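Exosome subunit (Archaeoglobus fulgidus, PDB 2OGK) is of unknown function; its structure resembles that of RNA-binding proteins, yet a role in binding RNA is considered unlikely. Local coordinates at residues K5-R10 with R124-P129; F34-A39 with L54-T59; I28-P33 with G108-T113. All blocks are in the same frame, centred on the assembly; numbering follows the deposited sequence.

Contact 1 (K5-R10 with R124-P129); sequences KIEWVR and RLVTYP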
loop_
_atom_site.group_PDB
_atom_site.type_symbol
_atom_site.label_atom_id
_atom_site.label_comp_id
_atom_site.label_asym_id
_atom_site.label_seq_id
_atom_site.Cartn_x
_atom_site.Cartn_y
_atom_site.Cartn_z
ATOM N N LYS D 5 5.137 19.321 3.031
ATOM C CA LYS D 5 6.178 18.785 2.166
ATOM C C LYS D 5 6.029 17.279 1.953
ATOM O O LYS D 5 5.241 16.606 2.642
ATOM C CB LYS D 5 7.569 19.093 2.733
ATOM C CG LYS D 5 7.954 18.317 3.986
ATOM C CD LYS D 5 9.471 18.299 4.151
ATOM C CE LYS D 5 9.946 17.231 5.141
ATOM N NZ LYS D 5 11.449 17.131 5.172
ATOM N N ILE D 6 6.782 16.773 0.978
ATOM C CA ILE D 6 6.795 15.355 0.650
ATOM C C ILE D 6 8.028 14.762 1.327
ATOM O O ILE D 6 9.106 14.745 0.746
ATOM C CB ILE D 6 6.924 15.127 -0.873
ATOM C CG1 ILE D 6 5.906 15.972 -1.629
ATOM C CG2 ILE D 6 6.701 13.671 -1.193
ATOM C CD1 ILE D 6 5.982 15.806 -3.129
ATOM N N GLU D 7 7.880 14.290 2.558
ATOM C CA GLU D 7 9.006 13.710 3.283
ATOM C C GLU D 7 9.870 12.811 2.379
ATOM O O GLU D 7 11.098 12.928 2.382
ATOM C CB GLU D 7 8.497 12.911 4.472
ATOM C CG GLU D 7 9.495 12.747 5.575
ATOM C CD GLU D 7 9.029 11.743 6.623
ATOM O OE1 GLU D 7 7.866 11.844 7.091
ATOM O OE2 GLU D 7 9.832 10.852 6.983
ATOM N N TRP D 8 9.240 11.915 1.616
ATOM C CA TRP D 8 9.970 11.027 0.697
ATOM C C TRP D 8 9.145 10.541 -0.488
ATOM O O TRP D 8 7.974 10.887 -0.630
ATOM C CB TRP D 8 10.535 9.796 1.423
ATOM C CG TRP D 8 9.559 9.046 2.272
ATOM C CD1 TRP D 8 9.508 9.041 3.629
ATOM C CD2 TRP D 8 8.518 8.165 1.827
ATOM N NE1 TRP D 8 8.507 8.208 4.071
ATOM C CE2 TRP D 8 7.879 7.656 2.987
ATOM C CE3 TRP D 8 8.057 7.755 0.564
ATOM C CZ2 TRP D 8 6.803 6.755 2.925
ATOM C CZ3 TRP D 8 6.985 6.858 0.504
ATOM C CH2 TRP D 8 6.373 6.372 1.683
ATOM N N VAL D 9 9.781 9.727 -1.328
ATOM C CA VAL D 9 9.152 9.154 -2.516
ATOM C C VAL D 9 9.725 7.779 -2.834
ATOM O O VAL D 9 10.927 7.632 -3.039
ATOM C CB VAL D 9 9.350 10.046 -3.772
ATOM C CG1 VAL D 9 9.033 9.244 -5.036
ATOM C CG2 VAL D 9 8.451 11.272 -3.693
ATOM N N ARG D 10 8.852 6.782 -2.890
ATOM C CA ARG D 10 9.266 5.419 -3.194
ATOM C C ARG D 10 8.642 4.903 -4.497
ATOM O O ARG D 10 7.430 4.959 -4.691
ATOM C CB ARG D 10 8.929 4.509 -2.010
ATOM C CG ARG D 10 9.671 4.936 -0.759
ATOM C CD ARG D 10 9.258 4.157 0.466
ATOM N NE ARG D 10 9.846 4.741 1.670
ATOM C CZ ARG D 10 9.508 4.417 2.917
ATOM N NH1 ARG D 10 8.572 3.498 3.147
ATOM N NH2 ARG D 10 10.106 5.023 3.940
ATOM N N ARG D 124 5.186 10.289 0.664
ATOM C CA ARG D 124 4.664 10.677 1.959
ATOM C C ARG D 124 4.503 12.188 2.008
ATOM O O ARG D 124 5.407 12.940 1.648
ATOM C CB ARG D 124 5.552 10.219 3.112
ATOM C CG ARG D 124 4.732 10.104 4.379
ATOM C CD ARG D 124 5.544 9.898 5.643
ATOM N NE ARG D 124 4.662 9.504 6.743
ATOM C CZ ARG D 124 3.613 10.214 7.167
ATOM N NH1 ARG D 124 3.306 11.374 6.596
ATOM N NH2 ARG D 124 2.842 9.746 8.144
ATOM N N LEU D 125 3.325 12.627 2.426
ATOM C CA LEU D 125 3.042 14.043 2.529
ATOM C C LEU D 125 2.939 14.313 4.017
ATOM O O LEU D 125 2.329 13.533 4.751
ATOM C CB LEU D 125 1.717 14.382 1.853
ATOM C CG LEU D 125 1.471 13.871 0.434
ATOM C CD1 LEU D 125 0.034 14.141 0.064
ATOM C CD2 LEU D 125 2.398 14.541 -0.539
ATOM N N VAL D 126 3.546 15.409 4.463
ATOM C CA VAL D 126 3.517 15.763 5.876
ATOM C C VAL D 126 3.025 17.202 6.021
ATOM O O VAL D 126 3.409 18.090 5.243
ATOM C CB VAL D 126 4.925 15.591 6.510
ATOM C CG1 VAL D 126 5.465 14.196 6.201
ATOM C CG2 VAL D 126 5.878 16.641 5.974
ATOM N N THR D 127 2.160 17.426 7.004
ATOM C CA THR D 127 1.611 18.753 7.225
ATOM C C THR D 127 1.534 19.088 8.717
ATOM O O THR D 127 1.666 18.206 9.560
ATOM C CB THR D 127 0.164 18.892 6.595
ATOM O OG1 THR D 127 -0.764 18.026 7.267
ATOM C CG2 THR D 127 0.178 18.552 5.118
ATOM N N TYR D 128 1.360 20.373 9.029
ATOM C CA TYR D 128 1.181 20.790 10.408
ATOM C C TYR D 128 -0.079 21.650 10.503
ATOM O O TYR D 128 -0.158 22.730 9.923
ATOM C CB TYR D 128 2.356 21.601 10.944
ATOM C CG TYR D 128 2.301 21.708 12.452
ATOM C CD1 TYR D 128 3.012 20.818 13.251
ATOM C CD2 TYR D 128 1.446 22.628 13.078
ATOM C CE1 TYR D 128 2.875 20.824 14.627
ATOM C CE2 TYR D 128 1.291 22.645 14.463
ATOM C CZ TYR D 128 2.009 21.732 15.241
ATOM O OH TYR D 128 1.838 21.696 16.617
ATOM N N PRO D 129 -1.101 21.164 11.217
ATOM C CA PRO D 129 -1.141 19.876 11.919
ATOM C C PRO D 129 -1.257 18.738 10.920
ATOM O O PRO D 129 -1.517 18.966 9.736
ATOM C CB PRO D 129 -2.401 19.987 12.775
ATOM C CG PRO D 129 -2.523 21.450 13.023
ATOM C CD PRO D 129 -2.193 22.040 11.678
#

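Contact 2 (F34-A39 with L54-T59); sequences FEFEIA and LEVELT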
loop_
_atom_site.group_PDB
_atom_site.type_symbol
_atom_site.label_atom_id
_atom_site.label_comp_id
_atom_site.label_asym_id
_atom_site.label_seq_id
_atom_site.Cartn_x
_atom_site.Cartn_y
_atom_site.Cartn_z
ATOM N N PHE D 34 16.624 12.322 -14.064
ATOM C CA PHE D 34 17.937 12.463 -13.453
ATOM C C PHE D 34 18.449 11.108 -12.977
ATOM O O PHE D 34 17.684 10.147 -12.863
ATOM C CB PHE D 34 17.859 13.430 -12.275
ATOM C CG PHE D 34 16.820 13.056 -11.246
ATOM C CD1 PHE D 34 16.986 11.931 -10.437
ATOM C CD2 PHE D 34 15.677 13.832 -11.082
ATOM C CE1 PHE D 34 16.032 11.588 -9.478
ATOM C CE2 PHE D 34 14.723 13.495 -10.128
ATOM C CZ PHE D 34 14.901 12.371 -9.327
ATOM N N GLU D 35 19.744 11.050 -12.685
ATOM C CA GLU D 35 20.403 9.825 -12.233
ATOM C C GLU D 35 19.812 9.290 -10.932
ATOM O O GLU D 35 19.350 10.063 -10.091
ATOM C CB GLU D 35 21.897 10.088 -12.032
ATOM C CG GLU D 35 22.741 8.840 -12.120
ATOM C CD GLU D 35 22.679 8.227 -13.506
ATOM O OE1 GLU D 35 23.125 8.895 -14.466
ATOM O OE2 GLU D 35 22.176 7.087 -13.636
ATOM N N PHE D 36 19.836 7.968 -10.761
ATOM C CA PHE D 36 19.300 7.370 -9.544
ATOM C C PHE D 36 19.770 5.944 -9.260
ATOM O O PHE D 36 20.239 5.241 -10.159
ATOM C CB PHE D 36 17.767 7.420 -9.578
ATOM C CG PHE D 36 17.146 6.597 -10.670
ATOM C CD1 PHE D 36 16.787 5.271 -10.440
ATOM C CD2 PHE D 36 16.900 7.155 -11.924
ATOM C CE1 PHE D 36 16.187 4.510 -11.443
ATOM C CE2 PHE D 36 16.301 6.404 -12.937
ATOM C CZ PHE D 36 15.941 5.079 -12.697
ATOM N N GLU D 37 19.641 5.538 -7.995
ATOM C CA GLU D 37 20.031 4.204 -7.541
ATOM C C GLU D 37 18.798 3.296 -7.580
ATOM O O GLU D 37 17.715 3.758 -7.937
ATOM C CB GLU D 37 20.573 4.276 -6.109
ATOM C CG GLU D 37 21.635 3.237 -5.784
ATOM C CD GLU D 37 23.007 3.602 -6.340
ATOM O OE1 GLU D 37 23.089 4.039 -7.511
ATOM O OE2 GLU D 37 24.012 3.441 -5.611
ATOM N N ILE D 38 18.967 2.018 -7.222
ATOM C CA ILE D 38 17.870 1.032 -7.200
ATOM C C ILE D 38 18.200 -0.204 -6.348
ATOM O O ILE D 38 18.963 -1.070 -6.774
ATOM C CB ILE D 38 17.504 0.517 -8.627
ATOM C CG1 ILE D 38 16.896 1.644 -9.462
ATOM C CG2 ILE D 38 16.522 -0.656 -8.530
ATOM C CD1 ILE D 38 16.220 1.192 -10.742
ATOM N N ALA D 39 17.612 -0.293 -5.154
ATOM C CA ALA D 39 17.850 -1.431 -4.263
ATOM C C ALA D 39 17.187 -2.678 -4.822
ATOM O O ALA D 39 16.098 -2.608 -5.395
ATOM C CB ALA D 39 17.315 -1.139 -2.873
ATOM N N LEU D 54 12.190 -4.291 -6.769
ATOM C CA LEU D 54 12.993 -3.134 -7.155
ATOM C C LEU D 54 12.406 -1.836 -6.629
ATOM O O LEU D 54 11.321 -1.446 -7.046
ATOM C CB LEU D 54 13.083 -3.040 -8.678
ATOM C CG LEU D 54 13.710 -4.230 -9.393
ATOM C CD1 LEU D 54 13.823 -3.917 -10.880
ATOM C CD2 LEU D 54 15.082 -4.527 -8.789
ATOM N N GLU D 55 13.119 -1.160 -5.727
ATOM C CA GLU D 55 12.620 0.102 -5.197
ATOM C C GLU D 55 13.627 1.241 -5.295
ATOM O O GLU D 55 14.808 1.071 -5.011
ATOM C CB GLU D 55 12.182 -0.042 -3.738
ATOM C CG GLU D 55 11.287 1.116 -3.288
ATOM C CD GLU D 55 11.345 1.387 -1.789
ATOM O OE1 GLU D 55 12.426 1.780 -1.283
ATOM O OE2 GLU D 55 10.306 1.214 -1.115
ATOM N N VAL D 56 13.132 2.406 -5.695
ATOM C CA VAL D 56 13.931 3.619 -5.826
ATOM C C VAL D 56 13.331 4.626 -4.847
ATOM O O VAL D 56 12.143 4.925 -4.930
ATOM C CB VAL D 56 13.817 4.214 -7.245
ATOM C CG1 VAL D 56 14.611 5.508 -7.342
ATOM C CG2 VAL D 56 14.283 3.201 -8.268
ATOM N N GLU D 57 14.134 5.137 -3.916
ATOM C CA GLU D 57 13.629 6.109 -2.948
ATOM C C GLU D 57 14.360 7.458 -3.007
ATOM O O GLU D 57 15.585 7.518 -2.934
ATOM C CB GLU D 57 13.720 5.541 -1.531
ATOM C CG GLU D 57 13.258 6.517 -0.466
ATOM C CD GLU D 57 13.588 6.056 0.944
ATOM O OE1 GLU D 57 12.909 5.148 1.471
ATOM O OE2 GLU D 57 14.546 6.605 1.526
ATOM N N LEU D 58 13.593 8.536 -3.144
ATOM C CA LEU D 58 14.155 9.886 -3.198
ATOM C C LEU D 58 13.981 10.575 -1.853
ATOM O O LEU D 58 12.868 10.698 -1.349
ATOM C CB LEU D 58 13.470 10.710 -4.289
ATOM C CG LEU D 58 14.032 10.534 -5.701
ATOM C CD1 LEU D 58 14.090 9.053 -6.062
ATOM C CD2 LEU D 58 13.170 11.308 -6.684
ATOM N N THR D 59 15.087 11.034 -1.279
ATOM C CA THR D 59 15.040 11.682 0.022
ATOM C C THR D 59 15.625 13.103 0.030
ATOM O O THR D 59 15.617 13.783 1.056
ATOM C CB THR D 59 15.742 10.789 1.071
ATOM O OG1 THR D 59 15.661 11.401 2.365
ATOM C CG2 THR D 59 17.197 10.557 0.682
#

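Contact 3 (I28-P33 with G108-T113); sequences ISTLFP and GEVSLT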
loop_
_atom_site.group_PDB
_atom_site.type_symbol
_atom_site.label_atom_id
_atom_site.label_comp_id
_atom_site.label_asym_id
_atom_site.label_seq_id
_atom_site.Cartn_x
_atom_site.Cartn_y
_atom_site.Cartn_z
ATOM N N ILE D 28 11.327 1.676 -15.371
ATOM C CA ILE D 28 11.350 2.439 -14.123
ATOM C C ILE D 28 11.898 3.832 -14.407
ATOM O O ILE D 28 11.304 4.833 -14.025
ATOM C CB ILE D 28 12.285 1.796 -13.072
ATOM C CG1 ILE D 28 11.696 0.487 -12.544
ATOM C CG2 ILE D 28 12.554 2.772 -11.952
ATOM C CD1 ILE D 28 10.570 0.645 -11.564
ATOM N N SER D 29 13.042 3.886 -15.081
ATOM C CA SER D 29 13.687 5.150 -15.393
ATOM C C SER D 29 12.833 6.097 -16.215
ATOM O O SER D 29 13.084 7.294 -16.204
ATOM C CB SER D 29 15.013 4.912 -16.125
ATOM O OG SER D 29 14.801 4.532 -17.476
ATOM N N THR D 30 11.838 5.582 -16.934
ATOM C CA THR D 30 10.989 6.456 -17.748
ATOM C C THR D 30 10.399 7.566 -16.870
ATOM O O THR D 30 10.055 8.656 -17.351
ATOM C CB THR D 30 9.840 5.660 -18.443
ATOM O OG1 THR D 30 10.345 5.011 -19.619
ATOM C CG2 THR D 30 8.707 6.586 -18.851
ATOM N N LEU D 31 10.323 7.280 -15.571
ATOM C CA LEU D 31 9.772 8.202 -14.585
ATOM C C LEU D 31 10.799 9.163 -14.008
ATOM O O LEU D 31 10.445 10.067 -13.246
ATOM C CB LEU D 31 9.137 7.405 -13.447
ATOM C CG LEU D 31 8.032 6.434 -13.857
ATOM C CD1 LEU D 31 7.584 5.637 -12.646
ATOM C CD2 LEU D 31 6.869 7.195 -14.464
ATOM N N PHE D 32 12.068 8.975 -14.354
ATOM C CA PHE D 32 13.107 9.848 -13.830
ATOM C C PHE D 32 13.802 10.682 -14.892
ATOM O O PHE D 32 14.071 10.207 -15.999
ATOM C CB PHE D 32 14.152 9.039 -13.060
ATOM C CG PHE D 32 13.607 8.360 -11.846
ATOM C CD1 PHE D 32 14.192 8.562 -10.599
ATOM C CD2 PHE D 32 12.496 7.527 -11.942
ATOM C CE1 PHE D 32 13.674 7.941 -9.459
ATOM C CE2 PHE D 32 11.970 6.902 -10.813
ATOM C CZ PHE D 32 12.559 7.109 -9.567
ATOM N N PRO D 33 14.061 11.963 -14.576
ATOM C CA PRO D 33 14.731 12.915 -15.465
ATOM C C PRO D 33 16.135 13.211 -14.926
ATOM O O PRO D 33 16.749 14.219 -15.273
ATOM C CB PRO D 33 13.817 14.126 -15.391
ATOM C CG PRO D 33 13.476 14.157 -13.923
ATOM C CD PRO D 33 13.285 12.684 -13.543
ATOM N N GLY D 108 8.640 4.384 -22.511
ATOM C CA GLY D 108 8.602 5.795 -22.165
ATOM C C GLY D 108 7.238 6.467 -22.159
ATOM O O GLY D 108 7.117 7.627 -22.552
ATOM N N GLU D 109 6.205 5.759 -21.723
ATOM C CA GLU D 109 4.876 6.348 -21.669
ATOM C C GLU D 109 4.255 6.156 -20.293
ATOM O O GLU D 109 3.975 5.022 -19.877
ATOM C CB GLU D 109 3.954 5.729 -22.714
ATOM C CG GLU D 109 2.527 6.248 -22.614
ATOM C CD GLU D 109 1.509 5.250 -23.112
ATOM O OE1 GLU D 109 0.296 5.551 -23.080
ATOM O OE2 GLU D 109 1.926 4.154 -23.534
ATOM N N VAL D 110 4.033 7.261 -19.585
ATOM C CA VAL D 110 3.435 7.180 -18.259
ATOM C C VAL D 110 1.917 7.088 -18.367
ATOM O O VAL D 110 1.264 7.970 -18.917
ATOM C CB VAL D 110 3.832 8.392 -17.378
ATOM C CG1 VAL D 110 3.180 8.278 -16.018
ATOM C CG2 VAL D 110 5.348 8.443 -17.219
ATOM N N SER D 111 1.370 5.993 -17.852
ATOM C CA SER D 111 -0.065 5.762 -17.878
ATOM C C SER D 111 -0.542 5.110 -16.589
ATOM O O SER D 111 -0.051 4.050 -16.189
ATOM C CB SER D 111 -0.438 4.863 -19.059
ATOM O OG SER D 111 -1.828 4.580 -19.056
ATOM N N LEU D 112 -1.508 5.755 -15.944
ATOM C CA LEU D 112 -2.075 5.234 -14.708
ATOM C C LEU D 112 -2.773 3.928 -15.065
ATOM O O LEU D 112 -3.452 3.844 -16.091
ATOM C CB LEU D 112 -3.091 6.222 -14.123
ATOM C CG LEU D 112 -2.717 7.699 -13.937
ATOM C CD1 LEU D 112 -3.901 8.402 -13.297
ATOM C CD2 LEU D 112 -1.470 7.851 -13.075
ATOM N N THR D 113 -2.610 2.915 -14.219
ATOM C CA THR D 113 -3.217 1.614 -14.471
ATOM C C THR D 113 -3.829 0.984 -13.238
ATOM O O THR D 113 -3.391 1.237 -12.121
ATOM C CB THR D 113 -2.177 0.624 -15.024
ATOM O OG1 THR D 113 -2.750 -0.689 -15.095
ATOM C CG2 THR D 113 -0.961 0.589 -14.130
#

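Contact 1 (K5-R10 with R124-P129)
Trp8 has its CG between the backbone N and the carbonyl carbon (chi1 50°), while Arg124 opposite holds CG anti to its own N (chi1 -156°); the indole ring lies against the first carbons of the arginine chain. Arg124 CB sits over one indole face, 3.7 Å from the centroid of the five-membered ring of Trp8, a CH-pi contact; Arg10 NE lies over the other face, 3.5 Å above the Trp8 ring plane. The guanidinium of Arg124 stands nearly perpendicular to the indole. Glu7 runs alongside Arg124, but its OE1 is 4.0 Å from Arg124 NE and well out of the guanidinium plane, a long salt bridge of charges alone. Lys5 and Val126 pair through two backbone bonds, Val126 N to Lys5 O at 2.8 Å and Lys5 N to Val126 O at 3.1 Å. Ile6 and Leu125 turn to the other face, CG1 of Ile6 3.9 Å from CD2 of Leu125, where helices 61-75 and 132-142 cover them. Tyr128 OH, farther on, bonds to Val56 O of the second subunit. Strands 5-15 and 118-126 thus meet as antiparallel neighbours inside a five-stranded sheet, with Lys5, Trp8, Arg124 and Val126 on one face and helices packed on the other.

Contact 2 (F34-A39 with L54-T59)
The open end of the beta hairpin formed by strands 39-44 and 50-58 begins here, where the chain coming from helix 21-29 joins the edge of the sheet. Ala39 makes the antiparallel hydrogen-bonded pair with Glu55: Ala39 N donates to Glu55 O at 3.1 Å, and the return bond from Glu55 N to Ala39 O is weak at 3.3 Å. Before Ala39 the two chains diverge, and side chains take over from backbone bonds. Ile38 keeps CG1 beside its backbone N and CG2 anti to it (chi1 -67°), an arrangement that spreads its two branches over two residues of strand 50-58. CG1 of Ile38 meets CG2 of Val56 at 3.3 Å, and CG2 of Ile38 lies 4.1 Å from CD2 of Leu54. An alanine in place of Ile38 would probably open a gap beside Val56 CG2 and Leu54 CD2, where the Ile38 branches now pack. Val56 is gripped from a second direction as well: Phe36 crosses it at about a right angle, CD1 of Phe36 3.8 Å from CG1 of Val56.

In this sheet strand 39-44 is the outermost on its side within the chain, and the loop ahead of it passes over the sheet face that also carries helices 21-29 and 61-75. Farther back along that loop, Phe34 and Leu58 reach tip to tip, with CD2 of Leu58 meeting the rim of the Phe34 ring in plane, 3.3 Å from CZ of Phe34. Phe67 of helix 61-75 touches both of these side chains, while Ile28 of helix 21-29 packs on Phe36 and Val56.

Contact 3 (I28-P33 with G108-T113)
Thr30 lies over the backbone of Gly108, with both of its branches close to the same carbon: OG1 of Thr30 is 3.2 Å from Gly108 CA, and CG2 of Thr30 is 3.4 Å from it. The threonine keeps CG2 anti to its backbone N and OG1 beside that N (chi1 -81°). Its hydroxyl finds its polar partner one turn back in the facing helix, hydrogen-bonding to the carbonyl oxygen of Ala105. That same oxygen also receives Gly108 N, so two bonds hold Ala105 O at the end of helix 102-106.

Next to Thr30, Leu31 extends its CD2 to CG2 of Val110, 3.4 Å away, and the two side chains cross obliquely. Val110 CG2 lies 4.2 Å from Thr30 CG2 as well, so this one methyl touches both residues. The patch they form is backed by other parts of the fold: Leu74 and Leu75 of helix 61-75 pack on Val110, and Ile119 of strand 118-126 packs on Leu31. The side chain of Gln78 makes weak hydrogen bonds with Val110 O and Leu112 N, tying the outgoing loop to the chain just past helix 61-75.

Thr30 and Leu31 are the middle residues of a type I beta turn from Ser29 to Phe32, in which Phe32 N bonds to Ser29 O at 2.7 Å as the chain leaves helix 21-29. On the other side, Gly108 takes a positive phi of 52°, a backbone shape that glycine adopts easily, and Glu109 N reaches back to Lys104 O. Gly108 is thereby the C-prime residue of a Schellman motif that closes helix 102-106, and the turn following helix 21-29 packs directly against that cap.

How the contacts relate
Along the chain the contacts are nested: contact 1 closes the widest loop, contact 3 lies inside it, and contact 2 lies inside contact 3. Contacts 1 and 2 have centres about 18 Å apart and share the sheet, since strands 5-15 and 50-58 are neighbours; the salt bridge Arg10 to Glu57 and the probable backbone bond from Leu58 N to Val9 O join them. Contacts 2 and 3, centres about 14 Å apart, meet where Phe32 packs on Val56 and Leu58. Contacts 1 and 3, about 22 Å apart between centres, do not touch and lie on opposite sides of the chain's centre. Contact 2 thus connects the sheet of contact 1 with the helix ends of contact 3.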